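Local coordinates for protein acetyl-CoA acetyltransferase (Mycobacterium smegmatis, PDB 4EGV) that probably acts as an acyltransferase of the thiolase family, as a monomer that carries an additional C-terminal domain beside its thiolase fold, at residues 91-96 and 140-145; 47-52 and 272-277; 69-74 and 106-111; 366-371 and 381-386. One frame throughout, in Å; residues are numbered along the deposited sequence.

Contact 1: residues 91-96 and 140-145; sequences SNYPRS and FGSENT
Helix 93-101 lies against a face of the large mixed sheet of this thiolase fold, and its first turn meets the end of strand 136-143 mainly through two aromatic rings. Tyr-93 and Phe-140 reach toward each other tip to tip and form an offset edge-to-face pair: the edge of Phe-140 is turned to the face of Tyr-93, with the planes at 87° and the centroids 5.8 Å apart. Phe-140 holds CG in the crowded position between its backbone N and carbonyl carbon (chi1 47°), which carries the ring across to the helix. Its CE1 lies 4.1 Å from CZ of Tyr-93. Beyond that, the ring runs on to Pro-94, whose CB packs 4.0 Å from CZ of Phe-140. Val-71 of the neighbouring strand touches both Pro-94 and Phe-140, so the two sit in one apolar layer.

The start of the helix is organised locally. Asn-92 is the N-cap, its OD1 taking a weak bond from Arg-95 N, while its carbonyl O is gripped by both the N and the OG of Ser-96. Further along the strand, Ser-142 turns its OG to Ser-42 O. The phenol oxygen of Tyr-93 has a weak hydrogen bond to Thr-74 O; across the contact, OH comes to 3.5 Å from CA of Gly-141.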
loop_
_atom_site.group_PDB
_atom_site.type_symbol
_atom_site.label_atom_id
_atom_site.label_comp_id
_atom_site.label_asym_id
_atom_site.label_seq_id
_atom_site.Cartn_x
_atom_site.Cartn_y
_atom_site.Cartn_z
ATOM N N SER A 91 21.956 15.465 7.365
ATOM C CA SER A 91 20.886 15.067 8.270
ATOM C C SER A 91 20.786 13.570 8.536
ATOM O O SER A 91 20.867 12.762 7.654
ATOM C CB SER A 91 19.554 15.583 7.782
ATOM O OG SER A 91 18.803 16.070 8.852
ATOM N N ASN A 92 20.607 13.219 9.787
ATOM C CA ASN A 92 20.278 11.883 10.152
ATOM C C ASN A 92 18.910 11.920 10.826
ATOM O O ASN A 92 18.769 12.293 11.943
ATOM C CB ASN A 92 21.347 11.325 11.071
ATOM C CG ASN A 92 21.379 9.831 11.097
ATOM O OD1 ASN A 92 20.381 9.179 11.072
ATOM N ND2 ASN A 92 22.543 9.301 11.167
ATOM N N TYR A 93 17.884 11.543 10.109
ATOM C CA TYR A 93 16.563 11.664 10.643
ATOM C C TYR A 93 16.195 10.623 11.691
ATOM O O TYR A 93 15.606 10.976 12.672
ATOM C CB TYR A 93 15.573 11.812 9.495
ATOM C CG TYR A 93 14.305 11.038 9.582
ATOM C CD1 TYR A 93 13.267 11.466 10.371
ATOM C CD2 TYR A 93 14.124 9.896 8.862
ATOM C CE1 TYR A 93 12.138 10.780 10.454
ATOM C CE2 TYR A 93 12.973 9.205 8.958
ATOM C CZ TYR A 93 11.997 9.658 9.738
ATOM O OH TYR A 93 10.854 8.967 9.787
ATOM N N PRO A 94 16.601 9.365 11.519
ATOM C CA PRO A 94 16.420 8.384 12.566
ATOM C C PRO A 94 17.159 8.636 13.877
ATOM O O PRO A 94 16.545 8.485 14.906
ATOM C CB PRO A 94 16.887 7.098 11.905
ATOM C CG PRO A 94 16.692 7.335 10.543
ATOM C CD PRO A 94 17.105 8.706 10.310
ATOM N N ARG A 95 18.443 9.007 13.852
ATOM C CA ARG A 95 19.165 9.469 15.080
ATOM C C ARG A 95 18.662 10.753 15.761
ATOM O O ARG A 95 18.766 10.862 16.965
ATOM C CB ARG A 95 20.682 9.570 14.872
ATOM C CG ARG A 95 21.332 8.269 15.080
ATOM C CD ARG A 95 22.810 8.280 14.980
ATOM N NE ARG A 95 23.179 6.897 14.751
ATOM C CZ ARG A 95 23.166 5.939 15.690
ATOM N NH1 ARG A 95 22.814 6.204 16.965
ATOM N NH2 ARG A 95 23.477 4.697 15.320
ATOM N N SER A 96 18.135 11.711 15.007
ATOM C CA SER A 96 17.577 12.889 15.623
ATOM C C SER A 96 16.358 12.509 16.466
ATOM O O SER A 96 16.107 13.138 17.487
ATOM C CB SER A 96 17.138 13.949 14.595
ATOM O OG SER A 96 18.031 14.199 13.545
ATOM N N PHE A 140 9.550 4.054 12.975
ATOM C CA PHE A 140 8.754 5.266 12.955
ATOM C C PHE A 140 8.747 5.873 11.564
ATOM O O PHE A 140 9.547 5.502 10.710
ATOM C CB PHE A 140 9.216 6.293 14.012
ATOM C CG PHE A 140 10.699 6.502 14.039
ATOM C CD1 PHE A 140 11.337 7.220 13.038
ATOM C CD2 PHE A 140 11.467 5.929 15.043
ATOM C CE1 PHE A 140 12.713 7.392 13.038
ATOM C CE2 PHE A 140 12.890 6.088 15.046
ATOM C CZ PHE A 140 13.490 6.831 14.034
ATOM N N GLY A 141 7.809 6.783 11.320
ATOM C CA GLY A 141 7.749 7.483 10.055
ATOM C C GLY A 141 6.872 8.688 10.231
ATOM O O GLY A 141 6.210 8.767 11.223
ATOM N N SER A 142 6.846 9.610 9.275
ATOM C CA SER A 142 6.069 10.857 9.390
ATOM C C SER A 142 5.971 11.599 8.076
ATOM O O SER A 142 6.696 11.316 7.133
ATOM C CB SER A 142 6.628 11.812 10.468
ATOM O OG SER A 142 7.997 12.099 10.269
ATOM N N GLU A 143 5.049 12.551 8.001
ATOM C CA GLU A 143 4.970 13.439 6.862
ATOM C C GLU A 143 4.465 14.795 7.241
ATOM O O GLU A 143 3.767 14.949 8.222
ATOM C CB GLU A 143 4.157 12.863 5.729
ATOM C CG GLU A 143 3.069 11.899 6.106
ATOM C CD GLU A 143 2.482 11.179 4.865
ATOM O OE1 GLU A 143 2.623 9.901 4.738
ATOM O OE2 GLU A 143 1.901 11.927 4.020
ATOM N N ASN A 144 4.850 15.758 6.405
ATOM C CA ASN A 144 4.666 17.202 6.533
ATOM C C ASN A 144 3.640 17.797 5.534
ATOM O O ASN A 144 3.343 17.189 4.493
ATOM C CB ASN A 144 6.015 17.831 6.208
ATOM C CG ASN A 144 6.619 18.493 7.357
ATOM O OD1 ASN A 144 5.915 18.932 8.255
ATOM N ND2 ASN A 144 7.934 18.612 7.344
ATOM N N THR A 145 3.111 18.995 5.818
ATOM C CA THR A 145 2.433 19.786 4.749
ATOM C C THR A 145 3.485 20.307 3.745
ATOM O O THR A 145 3.174 20.509 2.579
ATOM C CB THR A 145 1.541 20.983 5.255
ATOM O OG1 THR A 145 2.286 21.776 6.177
ATOM C CG2 THR A 145 0.241 20.501 5.933
#

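Contact 2: residues 47-52 and 272-277; sequences TEAAKA and GAALLM
Here a helix is laid on the central sheet of the thiolase fold, with small residues letting the two backbones come close. The short axes of 47-52 and 272-277 approach to 6.3 Å and run in broadly the same direction, 36° apart. Two methyl groups do most of the touching. Ala-49 points its CB straight at the strand and sets it over the peptide that follows Gly-272, 3.5 Å from Gly-272 C; since glycine brings no side chain, the methyl rests on bare backbone. From the other side, CB of Ala-274 comes up between two successive residues of the helix, 3.6 Å from Ala-49 O and equally near the CA of Ala-50. The CB of Ala-50 approaches at an angle and meets Ala-274 CB at 4.2 Å. No hydrogen bond crosses between the segments; the join is purely van der Waals and buried.

Strand 271-279 is hydrogen-bonded along both edges: Gly-272 and Ala-274 bond by their backbones to Phe-28 and Gly-26, and Ala-273 and Leu-275 to Gly-141 and Ile-139. Ala-273 and Leu-275 point away from this helix and pack on Met-385 of helix 383-397, so the strand is sandwiched between helices. Beside helix 42-56 lies helix 93-101, where Ile-101 touches Ala-50. Thr-47 is on the side away from the strand; its OG1 is hydrogen-bonded to Val-43 O within its own helix and to Asn-100 ND2 of helix 93-101, and the second bond links the two helices.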
loop_
_atom_site.group_PDB
_atom_site.type_symbol
_atom_site.label_atom_id
_atom_site.label_comp_id
_atom_site.label_asym_id
_atom_site.label_seq_id
_atom_site.Cartn_x
_atom_site.Cartn_y
_atom_site.Cartn_z
ATOM N N THR A 47 8.864 12.094 16.494
ATOM C CA THR A 47 9.213 12.141 17.916
ATOM C C THR A 47 7.973 12.030 18.809
ATOM O O THR A 47 7.911 11.225 19.684
ATOM C CB THR A 47 10.034 13.420 18.195
ATOM O OG1 THR A 47 11.266 13.310 17.467
ATOM C CG2 THR A 47 10.294 13.607 19.669
ATOM N N GLU A 48 6.979 12.844 18.552
ATOM C CA GLU A 48 5.733 12.737 19.247
ATOM C C GLU A 48 5.084 11.342 19.202
ATOM O O GLU A 48 4.654 10.844 20.225
ATOM C CB GLU A 48 4.756 13.788 18.735
ATOM C CG GLU A 48 4.861 15.117 19.442
ATOM C CD GLU A 48 4.666 15.054 20.966
ATOM O OE1 GLU A 48 3.771 14.359 21.467
ATOM O OE2 GLU A 48 5.410 15.742 21.679
ATOM N N ALA A 49 4.997 10.742 18.024
ATOM C CA ALA A 49 4.561 9.339 17.893
ATOM C C ALA A 49 5.445 8.314 18.620
ATOM O O ALA A 49 4.935 7.374 19.188
ATOM C CB ALA A 49 4.424 8.967 16.456
ATOM N N ALA A 50 6.757 8.513 18.613
ATOM C CA ALA A 50 7.687 7.609 19.280
ATOM C C ALA A 50 7.548 7.649 20.793
ATOM O O ALA A 50 7.668 6.600 21.472
ATOM C CB ALA A 50 9.112 7.888 18.855
ATOM N N LYS A 51 7.263 8.848 21.301
ATOM C CA LYS A 51 7.011 9.088 22.731
ATOM C C LYS A 51 5.762 8.422 23.249
ATOM O O LYS A 51 5.725 7.980 24.382
ATOM C CB LYS A 51 6.932 10.584 23.028
ATOM C CG LYS A 51 8.250 11.229 23.244
ATOM C CD LYS A 51 8.071 12.726 23.319
ATOM C CE LYS A 51 9.430 13.392 23.561
ATOM N NZ LYS A 51 9.400 14.808 23.228
ATOM N N ALA A 52 4.753 8.377 22.395
ATOM C CA ALA A 52 3.505 7.659 22.649
ATOM C C ALA A 52 3.670 6.148 22.570
ATOM O O ALA A 52 2.978 5.437 23.296
ATOM C CB ALA A 52 2.396 8.124 21.705
ATOM N N GLY A 272 2.488 11.391 12.450
ATOM C CA GLY A 272 3.554 10.452 12.730
ATOM C C GLY A 272 3.012 9.168 13.286
ATOM O O GLY A 272 1.951 9.148 13.880
ATOM N N ALA A 273 3.735 8.084 13.059
ATOM C CA ALA A 273 3.424 6.800 13.650
ATOM C C ALA A 273 4.722 6.089 14.088
ATOM O O ALA A 273 5.733 6.261 13.452
ATOM C CB ALA A 273 2.601 5.978 12.673
ATOM N N ALA A 274 4.691 5.319 15.177
ATOM C CA ALA A 274 5.830 4.553 15.657
ATOM C C ALA A 274 5.415 3.191 16.181
ATOM O O ALA A 274 4.331 3.037 16.719
ATOM C CB ALA A 274 6.557 5.321 16.706
ATOM N N LEU A 275 6.276 2.196 16.001
ATOM C CA LEU A 275 6.075 0.879 16.602
ATOM C C LEU A 275 7.243 0.433 17.473
ATOM O O LEU A 275 8.373 0.463 17.075
ATOM C CB LEU A 275 5.803 -0.199 15.524
ATOM C CG LEU A 275 4.811 0.114 14.392
ATOM C CD1 LEU A 275 4.981 -0.820 13.209
ATOM C CD2 LEU A 275 3.380 0.125 14.895
ATOM N N LEU A 276 6.946 -0.008 18.668
ATOM C CA LEU A 276 7.950 -0.520 19.543
ATOM C C LEU A 276 7.848 -2.029 19.657
ATOM O O LEU A 276 6.831 -2.554 20.004
ATOM C CB LEU A 276 7.807 0.152 20.896
ATOM C CG LEU A 276 8.805 -0.083 22.037
ATOM C CD1 LEU A 276 10.303 0.251 21.703
ATOM C CD2 LEU A 276 8.268 0.665 23.241
HETATM N N MSE A 277 8.941 -2.712 19.370
HETATM C CA MSE A 277 8.979 -4.149 19.242
HETATM C C MSE A 277 10.151 -4.703 20.012
HETATM O O MSE A 277 11.191 -4.068 20.117
HETATM C CB MSE A 277 9.162 -4.475 17.792
HETATM C CG MSE A 277 8.849 -5.912 17.407
HETATM SE SE MSE A 277 9.115 -6.221 15.449
HETATM C CE MSE A 277 8.556 -4.464 14.824
#

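Contact 3: residues 69-74 and 106-111; sequences DTVAGT and AHAVLE
Two parallel strands pair at the margin of the thiolase-fold sheet, joined by a beta-alpha-beta crossover through helix 93-101; strand 107-110 is the outermost strand within the chain and 70-73 its inner neighbour.

Five backbone hydrogen bonds make a regular ladder. Asp-69 O takes His-107 N, Val-71 gives its N to His-107 O and its O to Val-109 N (2.7 Å), and Gly-73 repeats the pattern, receiving Glu-111 N on its O almost exactly along the C=O axis (179°). Straightest at hydrogen is the first, from His-107 N at 178°. Between the rungs come CA-H...O contacts, such as Thr-70 CA to His-107 O at 3.3 Å.

Apolar pairs lie side by side on both faces. CG2 of Val-71 meets the methyl of Ala-108 at 3.9 Å on the face covered by helix 93-101; on the other, CB of Ala-72 lies 4.0 Å from CB of Val-109.

Polar ends look elsewhere: Asp-69 OD2 accepts from Val-136 N, and Thr-70 OG1 bonds to Asn-134. Thr-70 and His-107 cross obliquely, with CG2 of Thr-70, anti to its backbone N, 3.9 Å from CB of His-107.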
loop_
_atom_site.group_PDB
_atom_site.type_symbol
_atom_site.label_atom_id
_atom_site.label_comp_id
_atom_site.label_asym_id
_atom_site.label_seq_id
_atom_site.Cartn_x
_atom_site.Cartn_y
_atom_site.Cartn_z
ATOM N N ASP A 69 18.201 -0.704 20.830
ATOM C CA ASP A 69 19.422 -0.953 20.124
ATOM C C ASP A 69 19.368 -0.613 18.615
ATOM O O ASP A 69 20.417 -0.394 17.983
ATOM C CB ASP A 69 19.973 -2.373 20.414
ATOM C CG ASP A 69 18.961 -3.536 20.089
ATOM O OD1 ASP A 69 18.578 -3.784 18.912
ATOM O OD2 ASP A 69 18.577 -4.255 21.040
ATOM N N THR A 70 18.159 -0.556 18.041
ATOM C CA THR A 70 18.002 -0.155 16.648
ATOM C C THR A 70 16.815 0.744 16.455
ATOM O O THR A 70 15.759 0.481 17.001
ATOM C CB THR A 70 17.825 -1.349 15.721
ATOM O OG1 THR A 70 18.811 -2.313 16.050
ATOM C CG2 THR A 70 18.004 -0.924 14.270
ATOM N N VAL A 71 17.028 1.808 15.682
ATOM C CA VAL A 71 15.960 2.630 15.156
ATOM C C VAL A 71 15.919 2.549 13.641
ATOM O O VAL A 71 16.938 2.486 12.957
ATOM C CB VAL A 71 15.995 4.099 15.611
ATOM C CG1 VAL A 71 15.880 4.168 17.086
ATOM C CG2 VAL A 71 17.233 4.795 15.159
ATOM N N ALA A 72 14.716 2.526 13.115
ATOM C CA ALA A 72 14.552 2.460 11.727
ATOM C C ALA A 72 13.464 3.468 11.399
ATOM O O ALA A 72 12.440 3.546 12.074
ATOM C CB ALA A 72 14.178 1.037 11.315
ATOM N N GLY A 73 13.714 4.279 10.388
ATOM C CA GLY A 73 12.731 5.221 9.891
ATOM C C GLY A 73 12.345 4.994 8.445
ATOM O O GLY A 73 13.146 4.557 7.599
ATOM N N THR A 74 11.087 5.259 8.145
ATOM C CA THR A 74 10.672 5.294 6.734
ATOM C C THR A 74 11.061 6.608 6.056
ATOM O O THR A 74 11.120 7.663 6.676
ATOM C CB THR A 74 9.174 5.024 6.513
ATOM O OG1 THR A 74 8.396 6.057 7.089
ATOM C CG2 THR A 74 8.784 3.735 7.106
ATOM N N ALA A 106 22.760 1.430 18.867
ATOM C CA ALA A 106 23.901 1.059 18.057
ATOM C C ALA A 106 23.578 1.186 16.529
ATOM O O ALA A 106 24.389 1.685 15.779
ATOM C CB ALA A 106 24.436 -0.357 18.461
ATOM N N HIS A 107 22.401 0.749 16.065
ATOM C CA HIS A 107 22.097 0.866 14.619
ATOM C C HIS A 107 20.974 1.834 14.329
ATOM O O HIS A 107 19.975 1.855 15.012
ATOM C CB HIS A 107 21.815 -0.490 13.932
ATOM C CG HIS A 107 22.934 -1.473 14.054
ATOM N ND1 HIS A 107 24.081 -1.394 13.283
ATOM C CD2 HIS A 107 23.102 -2.540 14.877
ATOM C CE1 HIS A 107 24.897 -2.382 13.611
ATOM N NE2 HIS A 107 24.330 -3.089 14.579
ATOM N N ALA A 108 21.171 2.656 13.317
ATOM C CA ALA A 108 20.103 3.465 12.784
ATOM C C ALA A 108 19.873 3.063 11.309
ATOM O O ALA A 108 20.815 2.838 10.561
ATOM C CB ALA A 108 20.424 4.938 12.932
ATOM N N VAL A 109 18.612 2.935 10.901
ATOM C CA VAL A 109 18.306 2.544 9.523
ATOM C C VAL A 109 17.373 3.521 8.847
ATOM O O VAL A 109 16.419 3.936 9.444
ATOM C CB VAL A 109 17.721 1.065 9.437
ATOM C CG1 VAL A 109 17.300 0.715 8.075
ATOM C CG2 VAL A 109 18.719 0.062 9.897
ATOM N N LEU A 110 17.678 3.897 7.602
ATOM C CA LEU A 110 16.772 4.676 6.730
ATOM C C LEU A 110 16.345 3.765 5.592
ATOM O O LEU A 110 17.150 3.358 4.771
ATOM C CB LEU A 110 17.422 5.969 6.201
ATOM C CG LEU A 110 16.505 6.953 5.439
ATOM C CD1 LEU A 110 15.235 7.378 6.254
ATOM C CD2 LEU A 110 17.272 8.188 4.936
ATOM N N GLU A 111 15.062 3.435 5.570
ATOM C CA GLU A 111 14.559 2.361 4.720
ATOM C C GLU A 111 14.332 2.867 3.288
ATOM O O GLU A 111 14.351 4.078 3.046
ATOM C CB GLU A 111 13.302 1.736 5.381
ATOM C CG GLU A 111 12.429 0.689 4.557
ATOM C CD GLU A 111 13.126 -0.664 4.157
ATOM O OE1 GLU A 111 14.343 -0.708 3.885
ATOM O OE2 GLU A 111 12.407 -1.700 4.098
#

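Contact 4: residues 366-371 and 381-386; sequences GLTLTG and NNYSMH
An ST turn in the loop before helix 373-376 is pressed against the beginning of helix 383-397, well inside the thiolase fold; the centre of the contact lies about 9 Å from the centre of the chain. Thr-368 shapes the loop: its OG1, anti to the backbone N (chi1 -171°), accepts from Gly-371 N at 3.0 Å and, less straight, from Thr-370 N at 3.3 Å. That fold of the chain turns Thr-370 toward the helix.

The close-packed part is the meeting of Thr-370 with Tyr-383, tip to tip. Tyr-383 has CG anti to its backbone N (chi1 168°), which sends the ring out from the helix to the loop. CG2 of Thr-370 lies 3.4 Å from CE1 of the ring, and CB of Thr-370 is next to the phenol oxygen. Thr-368 crosses the tyrosine at about a right angle, its OG1 3.7 Å from OH. What fixes the phenol is Asp-341: its OD2 is hydrogen-bonded to Tyr-383 OH, while its OD1 takes Leu-369 N, so one carboxylate ties loop and helix together and would probably polarise the hydroxyl.

Toward His-386 the fit loosens, though this side too is buried. The imidazole leads away from the loop to meet the ring of Phe-376, with ND1 bonded to Gln-27 NE2, so what faces Thr-370 is mostly the histidine's base: CB of His-386 stands 4.4 Å from Thr-370 OG1, and the same OG1 lies 3.8 Å from His-386 O.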
loop_
_atom_site.group_PDB
_atom_site.type_symbol
_atom_site.label_atom_id
_atom_site.label_comp_id
_atom_site.label_asym_id
_atom_site.label_seq_id
_atom_site.Cartn_x
_atom_site.Cartn_y
_atom_site.Cartn_z
ATOM N N GLY A 366 -15.129 -5.497 7.270
ATOM C CA GLY A 366 -14.572 -4.248 6.806
ATOM C C GLY A 366 -13.226 -4.485 6.160
ATOM O O GLY A 366 -12.519 -5.411 6.510
ATOM N N LEU A 367 -12.839 -3.648 5.223
ATOM C CA LEU A 367 -11.497 -3.780 4.615
ATOM C C LEU A 367 -10.458 -2.759 5.104
ATOM O O LEU A 367 -9.330 -2.772 4.668
ATOM C CB LEU A 367 -11.589 -3.766 3.088
ATOM C CG LEU A 367 -12.626 -4.725 2.513
ATOM C CD1 LEU A 367 -12.831 -4.403 1.066
ATOM C CD2 LEU A 367 -12.160 -6.160 2.694
ATOM N N THR A 368 -10.850 -1.904 6.037
ATOM C CA THR A 368 -9.949 -0.897 6.594
ATOM C C THR A 368 -10.131 -0.690 8.096
ATOM O O THR A 368 -11.197 -0.840 8.649
ATOM C CB THR A 368 -10.052 0.459 5.832
ATOM O OG1 THR A 368 -9.013 1.323 6.268
ATOM C CG2 THR A 368 -11.417 1.128 6.050
ATOM N N LEU A 369 -9.052 -0.371 8.750
ATOM C CA LEU A 369 -9.107 -0.080 10.138
ATOM C C LEU A 369 -8.913 1.408 10.367
ATOM O O LEU A 369 -9.236 1.928 11.397
ATOM C CB LEU A 369 -7.985 -0.831 10.823
ATOM C CG LEU A 369 -8.220 -2.300 11.040
ATOM C CD1 LEU A 369 -6.930 -2.943 11.542
ATOM C CD2 LEU A 369 -9.340 -2.456 12.034
ATOM N N THR A 370 -8.366 2.068 9.371
ATOM C CA THR A 370 -7.913 3.414 9.480
ATOM C C THR A 370 -8.893 4.369 8.789
ATOM O O THR A 370 -9.199 5.452 9.274
ATOM C CB THR A 370 -6.519 3.487 8.848
ATOM O OG1 THR A 370 -5.564 2.920 9.740
ATOM C CG2 THR A 370 -6.139 4.865 8.614
ATOM N N GLY A 371 -9.371 3.943 7.664
ATOM C CA GLY A 371 -10.177 4.789 6.862
ATOM C C GLY A 371 -9.610 4.868 5.488
ATOM O O GLY A 371 -10.274 5.281 4.612
ATOM N N ASN A 381 3.253 6.958 1.672
ATOM C CA ASN A 381 4.427 6.236 2.084
ATOM C C ASN A 381 4.426 5.586 3.487
ATOM O O ASN A 381 4.842 4.434 3.659
ATOM C CB ASN A 381 5.673 7.073 1.873
ATOM C CG ASN A 381 6.815 6.229 1.416
ATOM O OD1 ASN A 381 7.661 5.812 2.222
ATOM N ND2 ASN A 381 6.817 5.898 0.121
ATOM N N ASN A 382 3.964 6.334 4.478
ATOM C CA ASN A 382 3.933 5.866 5.850
ATOM C C ASN A 382 2.537 5.432 6.337
ATOM O O ASN A 382 2.320 5.196 7.504
ATOM C CB ASN A 382 4.550 6.927 6.777
ATOM C CG ASN A 382 4.990 6.345 8.068
ATOM O OD1 ASN A 382 5.816 5.444 8.083
ATOM N ND2 ASN A 382 4.407 6.799 9.159
ATOM N N TYR A 383 1.598 5.303 5.422
ATOM C CA TYR A 383 0.236 4.944 5.777
ATOM C C TYR A 383 0.079 3.648 6.570
ATOM O O TYR A 383 -0.599 3.632 7.580
ATOM C CB TYR A 383 -0.650 4.866 4.545
ATOM C CG TYR A 383 -1.967 4.213 4.893
ATOM C CD1 TYR A 383 -2.997 4.960 5.491
ATOM C CD2 TYR A 383 -2.170 2.840 4.690
ATOM C CE1 TYR A 383 -4.155 4.384 5.837
ATOM C CE2 TYR A 383 -3.357 2.259 5.050
ATOM C CZ TYR A 383 -4.338 3.039 5.623
ATOM O OH TYR A 383 -5.536 2.488 5.971
ATOM N N SER A 384 0.692 2.561 6.119
ATOM C CA SER A 384 0.528 1.265 6.789
ATOM C C SER A 384 1.031 1.203 8.222
ATOM O O SER A 384 0.794 0.244 8.916
ATOM C CB SER A 384 1.134 0.102 5.973
ATOM O OG SER A 384 0.207 -0.436 5.048
HETATM N N MSE A 385 1.727 2.201 8.698
HETATM C CA MSE A 385 2.144 2.117 10.066
HETATM C C MSE A 385 1.039 2.514 11.017
HETATM O O MSE A 385 1.017 2.086 12.165
HETATM C CB MSE A 385 3.310 3.016 10.292
HETATM C CG MSE A 385 3.920 2.775 11.609
HETATM SE SE MSE A 385 5.703 3.157 11.394
HETATM C CE MSE A 385 5.658 5.015 10.941
ATOM N N HIS A 386 0.159 3.373 10.529
ATOM C CA HIS A 386 -1.097 3.664 11.165
ATOM C C HIS A 386 -2.047 2.428 11.201
ATOM O O HIS A 386 -2.710 2.184 12.187
ATOM C CB HIS A 386 -1.730 4.867 10.451
ATOM C CG HIS A 386 -0.949 6.129 10.637
ATOM N ND1 HIS A 386 -1.021 6.876 11.792
ATOM C CD2 HIS A 386 -0.050 6.751 9.835
ATOM C CE1 HIS A 386 -0.219 7.914 11.687
ATOM N NE2 HIS A 386 0.374 7.863 10.508
#

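Overall arrangement
Contacts 1, 2 and 3 share the large sheet, through the strand order 107-110, 70-73, 136-143, 271-279. Contact 1 is the middle member, its centre 11 Å from those of contacts 2 and 3. It joins contact 2 through Gly-141 N and Ala-273 O, 3.0 Å apart, and contact 3 through Phe-140 O and Thr-74 N, also 3.0 Å, both probable hydrogen bonds. Contacts 2 and 3 do not touch; their nearest atoms are about 7 Å apart. Helix 383-397 of contact 4 packs on the face of strand 271-279 turned away from helix 42-56. Contact 4 is centre to centre 16 Å from contact 2 and 22 Å from contact 3, yet Asn-382 OD1 reaches Thr-74 OG1 at 2.8 Å, probably a hydrogen bond.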